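Local coordinates for protein heme peroxidase (Bacteroides thetaiotaomicron, PDB 2GVK) that is a dye-decolorizing peroxidase that probably uses heme and peroxide to oxidise dyes and related substrates, at residues 186-191 and 304-309; 193-198 and 259-264. All coordinates share one frame; numbering follows the deposited sequence.

In the fold
Both contacts belong to one antiparallel beta-sheet and share strand 186-195: interaction 1 joins it to strand 296-306, interaction 2 joins its far end to strand 258-267. Their centres lie about 22 Å apart. Residues of the two also meet directly: Gln191 O is 2.8 Å from Phe263 N, a probable hydrogen bond, and Val188 CG2 packs 3.4 Å from Ile264 CG1. Along the chain, interaction 2 is nested within the loop that interaction 1 closes. No heme is bound in this model, but the nearest atoms of the His195 side chain and an acetic acid molecule, probably carried over from the crystallisation liquor, are about 3 Å apart.

Interaction 1. Residues 186-191 and 304-309; sequences SYVFVQ and FFVPSY
Four backbone hydrogen bonds lace Ser186 and Val188 to Val306 and Phe304 in antiparallel register. Val188 N donates to Phe304 O and Phe304 N to Val188 O, each at 2.9 Å; in the other hydrogen-bonded pair Val306 N reaches Ser186 O at 2.8 Å and nearly straight, 174°. The return bond, Ser186 N to Val306 O, is equally short but bent to 137°. Tyr187 and Phe305 form the non-hydrogen-bonded pair between them, their side chains on the face opposite Val188 and Val306. Strand 296-306, last of the second ferredoxin-like half, lies between 186-195 and strand 66-72 of the first half, where Phe305 bonds through its backbone to Phe71. Apolar contacts lie on the face of Val188 and Val306. Val188 CG1, tucked between its own backbone N and carbonyl carbon (chi1 65°), meets Val306 CG2 at 3.5 Å, tighter than usual, and lies 3.7 Å from Phe304 CB. Farther along, Val190 CG2 touches Phe304 CE1 at 3.8 Å, in the plane of the ring at its edge. Leu110 of strand 109-115 packs against Val188, Val190 and Phe304. Among the polar side chains, Ser186 OG bonds to Ala173 O and Tyr187 OH to Glu88 N.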
loop_
_atom_site.group_PDB
_atom_site.type_symbol
_atom_site.label_atom_id
_atom_site.label_comp_id
_atom_site.label_asym_id
_atom_site.label_seq_id
_atom_site.Cartn_x
_atom_site.Cartn_y
_atom_site.Cartn_z
ATOM N N SER A 186 14.034 30.999 -0.825
ATOM C CA SER A 186 12.617 31.244 -1.056
ATOM C C SER A 186 12.057 32.191 -0.000
ATOM O O SER A 186 12.539 32.222 1.128
ATOM C CB SER A 186 11.842 29.910 -1.010
ATOM O OG SER A 186 10.452 30.103 -1.261
ATOM N N TYR A 187 11.043 32.961 -0.381
ATOM C CA TYR A 187 10.279 33.770 0.555
ATOM C C TYR A 187 9.027 33.039 0.900
ATOM O O TYR A 187 8.195 32.762 0.009
ATOM C CB TYR A 187 9.911 35.133 -0.066
ATOM C CG TYR A 187 11.102 36.005 -0.375
ATOM C CD1 TYR A 187 11.708 36.740 0.614
ATOM C CD2 TYR A 187 11.595 36.119 -1.684
ATOM C CE1 TYR A 187 12.819 37.552 0.332
ATOM C CE2 TYR A 187 12.669 36.938 -1.977
ATOM C CZ TYR A 187 13.303 37.620 -0.962
ATOM O OH TYR A 187 14.374 38.458 -1.247
ATOM N N VAL A 188 8.846 32.731 2.185
ATOM C CA VAL A 188 7.643 32.044 2.630
ATOM C C VAL A 188 6.823 32.910 3.563
ATOM O O VAL A 188 7.347 33.560 4.459
ATOM C CB VAL A 188 7.973 30.633 3.297
ATOM C CG1 VAL A 188 8.740 30.802 4.546
ATOM C CG2 VAL A 188 6.710 29.858 3.549
ATOM N N PHE A 189 5.529 32.962 3.297
ATOM C CA PHE A 189 4.630 33.757 4.080
ATOM C C PHE A 189 3.573 32.852 4.686
ATOM O O PHE A 189 3.049 31.986 4.015
ATOM C CB PHE A 189 3.982 34.846 3.198
ATOM C CG PHE A 189 3.203 35.861 3.967
ATOM C CD1 PHE A 189 3.843 36.794 4.735
ATOM C CD2 PHE A 189 1.807 35.897 3.889
ATOM C CE1 PHE A 189 3.128 37.714 5.448
ATOM C CE2 PHE A 189 1.092 36.842 4.592
ATOM C CZ PHE A 189 1.740 37.739 5.356
ATOM N N VAL A 190 3.324 33.012 5.986
ATOM C CA VAL A 190 2.321 32.229 6.663
ATOM C C VAL A 190 1.224 33.121 7.272
ATOM O O VAL A 190 1.487 34.249 7.736
ATOM C CB VAL A 190 2.942 31.338 7.788
ATOM C CG1 VAL A 190 3.899 30.304 7.192
ATOM C CG2 VAL A 190 3.618 32.193 8.838
ATOM N N GLN A 191 -0.023 32.617 7.212
ATOM C CA GLN A 191 -1.162 33.227 7.898
ATOM C C GLN A 191 -2.054 32.163 8.439
ATOM O O GLN A 191 -2.458 31.263 7.697
ATOM C CB GLN A 191 -2.016 34.062 6.943
ATOM C CG GLN A 191 -1.389 35.218 6.352
ATOM C CD GLN A 191 -2.302 35.881 5.338
ATOM O OE1 GLN A 191 -2.606 35.296 4.292
ATOM N NE2 GLN A 191 -2.758 37.108 5.646
ATOM N N PHE A 304 9.133 34.886 6.242
ATOM C CA PHE A 304 10.415 34.246 6.539
ATOM C C PHE A 304 11.208 34.003 5.254
ATOM O O PHE A 304 10.641 33.809 4.189
ATOM C CB PHE A 304 10.223 32.884 7.257
ATOM C CG PHE A 304 9.400 32.953 8.529
ATOM C CD1 PHE A 304 8.003 32.882 8.483
ATOM C CD2 PHE A 304 10.015 33.009 9.763
ATOM C CE1 PHE A 304 7.251 32.881 9.658
ATOM C CE2 PHE A 304 9.249 33.078 10.943
ATOM C CZ PHE A 304 7.870 33.017 10.876
ATOM N N PHE A 305 12.515 33.983 5.398
ATOM C CA PHE A 305 13.418 33.616 4.344
ATOM C C PHE A 305 13.929 32.200 4.573
ATOM O O PHE A 305 14.489 31.885 5.635
ATOM C CB PHE A 305 14.608 34.604 4.261
ATOM C CG PHE A 305 15.687 34.160 3.337
ATOM C CD1 PHE A 305 15.433 33.987 1.989
ATOM C CD2 PHE A 305 16.963 33.908 3.811
ATOM C CE1 PHE A 305 16.433 33.554 1.123
ATOM C CE2 PHE A 305 17.975 33.479 2.944
ATOM C CZ PHE A 305 17.711 33.309 1.610
ATOM N N VAL A 306 13.769 31.372 3.550
ATOM C CA VAL A 306 14.164 30.001 3.556
ATOM C C VAL A 306 15.432 29.840 2.671
ATOM O O VAL A 306 15.337 29.855 1.435
ATOM C CB VAL A 306 13.033 29.136 2.975
ATOM C CG1 VAL A 306 13.437 27.633 2.919
ATOM C CG2 VAL A 306 11.777 29.326 3.762
ATOM N N PRO A 307 16.610 29.736 3.294
ATOM C CA PRO A 307 17.839 29.697 2.495
ATOM C C PRO A 307 18.025 28.388 1.741
ATOM O O PRO A 307 17.471 27.379 2.120
ATOM C CB PRO A 307 18.971 29.889 3.553
ATOM C CG PRO A 307 18.357 29.603 4.843
ATOM C CD PRO A 307 16.873 29.722 4.742
ATOM N N SER A 308 18.814 28.416 0.675
ATOM C CA SER A 308 19.227 27.199 0.035
ATOM C C SER A 308 19.953 26.335 1.073
ATOM O O SER A 308 20.427 26.840 2.081
ATOM C CB SER A 308 20.157 27.500 -1.127
ATOM O OG SER A 308 21.409 27.971 -0.649
ATOM N N TYR A 309 20.040 25.040 0.821
ATOM C CA TYR A 309 20.813 24.146 1.716
ATOM C C TYR A 309 22.256 24.595 1.815
ATOM O O TYR A 309 22.844 24.531 2.870
ATOM C CB TYR A 309 20.765 22.704 1.214
ATOM C CG TYR A 309 19.489 21.977 1.513
ATOM C CD1 TYR A 309 19.109 21.708 2.831
ATOM C CD2 TYR A 309 18.725 21.432 0.486
ATOM C CE1 TYR A 309 17.964 21.003 3.111
ATOM C CE2 TYR A 309 17.581 20.735 0.744
ATOM C CZ TYR A 309 17.200 20.503 2.062
ATOM O OH TYR A 309 16.069 19.775 2.327
#

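Interaction 2. Residues 193-198 and 259-264; sequences YIHDMV and YGTYFI
His195 reaches across the strands with its side chain to bond Thr261, the residue that the sheet pairs with Tyr193. Its CG stands anti to the carbonyl carbon (chi1 -64°), which carries the ring past Gly260 to Thr261. NE2 lies 2.7 Å from Thr261 OG1, and the bond is almost straight, 175°; the hydroxyl sits at the edge of the imidazole, in its plane, and either partner could be the donor. On the ring's other nitrogen, ND1 has weak bonds to Ser296 OG and Phe295 O, so both nitrogens are engaged. An alanine here would probably leave Thr261 OG1 without this partner and open a gap beside Gly260, whose CA lies 3.7 Å from His195 CD2. The backbones form an antiparallel ladder between 186-195 and 258-267, neighbours within the second ferredoxin-like half: Tyr193 N and Thr261 O bond at 2.8 Å, with a return bond from Thr261 N to Tyr193 O, and His195 N donates to Tyr259 O. Beyond that a water takes over, bridging His195 O and Tyr259 N, as the chain leaves the strand for helix 197-201. Tyr193 O comes within 3.1 Å of Gly260 CA, so close that a CB there would run into that oxygen. Selenomethionine Met197 has two deposited conformers, so its placement is doubtful; in the one given it crosses Tyr259 at about a right angle, CG 3.4 Å from Tyr259 CB and SE in an oblique Met-aromatic contact. Tyr259 OH is hydrogen-bonded to OD2 of Asp129 of a third subunit.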
loop_
_atom_site.group_PDB
_atom_site.type_symbol
_atom_site.label_atom_id
_atom_site.label_comp_id
_atom_site.label_asym_id
_atom_site.label_seq_id
_atom_site.Cartn_x
_atom_site.Cartn_y
_atom_site.Cartn_z
ATOM N N TYR A 193 -5.814 31.503 9.395
ATOM C CA TYR A 193 -7.168 31.990 9.209
ATOM C C TYR A 193 -8.145 31.196 10.064
ATOM O O TYR A 193 -8.075 29.970 10.110
ATOM C CB TYR A 193 -7.594 31.856 7.759
ATOM C CG TYR A 193 -6.988 32.864 6.824
ATOM C CD1 TYR A 193 -7.607 34.097 6.604
ATOM C CD2 TYR A 193 -5.816 32.584 6.132
ATOM C CE1 TYR A 193 -7.075 35.017 5.689
ATOM C CE2 TYR A 193 -5.266 33.502 5.241
ATOM C CZ TYR A 193 -5.904 34.721 5.026
ATOM O OH TYR A 193 -5.349 35.654 4.136
ATOM N N ILE A 194 -9.026 31.902 10.752
ATOM C CA ILE A 194 -10.135 31.269 11.492
ATOM C C ILE A 194 -11.418 31.480 10.710
ATOM O O ILE A 194 -11.726 32.601 10.309
ATOM C CB ILE A 194 -10.273 31.862 12.897
ATOM C CG1 ILE A 194 -8.940 31.713 13.672
ATOM C CG2 ILE A 194 -11.427 31.203 13.663
ATOM C CD1 ILE A 194 -8.480 30.284 13.850
ATOM N N HIS A 195 -12.162 30.400 10.479
ATOM C CA HIS A 195 -13.372 30.464 9.664
ATOM C C HIS A 195 -14.614 30.601 10.477
ATOM O O HIS A 195 -14.690 30.113 11.626
ATOM C CB HIS A 195 -13.490 29.220 8.804
ATOM C CG HIS A 195 -12.399 29.078 7.820
ATOM N ND1 HIS A 195 -12.204 29.979 6.790
ATOM C CD2 HIS A 195 -11.394 28.173 7.726
ATOM C CE1 HIS A 195 -11.151 29.610 6.087
ATOM N NE2 HIS A 195 -10.631 28.531 6.644
ATOM N N ASP A 196 -15.600 31.300 9.897
ATOM C CA ASP A 196 -16.962 31.327 10.410
ATOM C C ASP A 196 -17.700 30.211 9.695
ATOM O O ASP A 196 -18.330 30.417 8.661
ATOM C CB ASP A 196 -17.600 32.683 10.122
ATOM C CG ASP A 196 -18.985 32.836 10.743
ATOM O OD1 ASP A 196 -19.589 31.812 11.175
ATOM O OD2 ASP A 196 -19.494 33.995 10.758
HETATM N N MSE A 197 -17.565 29.000 10.230
HETATM C CA MSE A 197 -18.134 27.800 9.579
HETATM C C MSE A 197 -19.638 27.769 9.605
HETATM O O MSE A 197 -20.255 27.240 8.710
HETATM C CB MSE A 197 -17.585 26.531 10.220
HETATM C CG MSE A 197 -16.155 26.353 10.010
HETATM SE SE MSE A 197 -15.665 26.300 8.109
HETATM C CE MSE A 197 -16.039 24.429 7.758
ATOM N N VAL A 198 -20.241 28.366 10.612
ATOM C CA VAL A 198 -21.685 28.397 10.677
ATOM C C VAL A 198 -22.252 29.232 9.522
ATOM O O VAL A 198 -23.118 28.774 8.786
ATOM C CB VAL A 198 -22.177 28.933 12.043
ATOM C CG1 VAL A 198 -23.652 29.169 12.013
ATOM C CG2 VAL A 198 -21.805 27.944 13.146
ATOM N N TYR A 259 -12.416 26.108 13.575
ATOM C CA TYR A 259 -12.047 25.600 12.260
ATOM C C TYR A 259 -11.170 26.623 11.584
ATOM O O TYR A 259 -11.530 27.815 11.523
ATOM C CB TYR A 259 -13.269 25.364 11.398
ATOM C CG TYR A 259 -14.229 24.336 11.951
ATOM C CD1 TYR A 259 -15.149 24.676 12.924
ATOM C CD2 TYR A 259 -14.246 23.052 11.461
ATOM C CE1 TYR A 259 -16.011 23.740 13.447
ATOM C CE2 TYR A 259 -15.139 22.115 11.953
ATOM C CZ TYR A 259 -16.016 22.471 12.944
ATOM O OH TYR A 259 -16.886 21.514 13.459
ATOM N N GLY A 260 -10.033 26.180 11.069
ATOM C CA GLY A 260 -9.089 27.101 10.443
ATOM C C GLY A 260 -8.333 26.572 9.240
ATOM O O GLY A 260 -8.380 25.389 8.913
ATOM N N THR A 261 -7.693 27.507 8.541
ATOM C CA THR A 261 -6.807 27.220 7.439
ATOM C C THR A 261 -5.460 27.848 7.761
ATOM O O THR A 261 -5.382 29.033 8.121
ATOM C CB THR A 261 -7.334 27.840 6.127
ATOM O OG1 THR A 261 -8.494 27.143 5.695
ATOM C CG2 THR A 261 -6.286 27.777 5.043
ATOM N N TYR A 262 -4.400 27.057 7.674
ATOM C CA TYR A 262 -3.065 27.576 7.815
ATOM C C TYR A 262 -2.499 27.792 6.421
ATOM O O TYR A 262 -2.198 26.838 5.705
ATOM C CB TYR A 262 -2.179 26.605 8.634
ATOM C CG TYR A 262 -0.961 27.266 9.269
ATOM C CD1 TYR A 262 0.128 27.643 8.488
ATOM C CD2 TYR A 262 -0.913 27.543 10.639
ATOM C CE1 TYR A 262 1.207 28.273 9.032
ATOM C CE2 TYR A 262 0.188 28.174 11.199
ATOM C CZ TYR A 262 1.239 28.554 10.370
ATOM O OH TYR A 262 2.363 29.174 10.897
ATOM N N PHE A 263 -2.472 29.053 6.004
ATOM C CA PHE A 263 -1.917 29.422 4.725
ATOM C C PHE A 263 -0.421 29.462 4.790
ATOM O O PHE A 263 0.162 30.065 5.712
ATOM C CB PHE A 263 -2.428 30.803 4.295
ATOM C CG PHE A 263 -1.731 31.344 3.090
ATOM C CD1 PHE A 263 -2.092 30.932 1.838
ATOM C CD2 PHE A 263 -0.653 32.185 3.215
ATOM C CE1 PHE A 263 -1.390 31.399 0.682
ATOM C CE2 PHE A 263 0.041 32.648 2.063
ATOM C CZ PHE A 263 -0.358 32.257 0.819
ATOM N N ILE A 264 0.227 28.834 3.811
ATOM C CA ILE A 264 1.653 28.959 3.654
ATOM C C ILE A 264 1.962 29.041 2.149
ATOM O O ILE A 264 1.490 28.228 1.363
ATOM C CB ILE A 264 2.411 27.789 4.345
ATOM C CG1 ILE A 264 3.905 27.961 4.205
ATOM C CG2 ILE A 264 1.952 26.431 3.785
ATOM C CD1 ILE A 264 4.689 27.160 5.173
HETATM O O HOH W 1 -14.036 28.565 13.700
#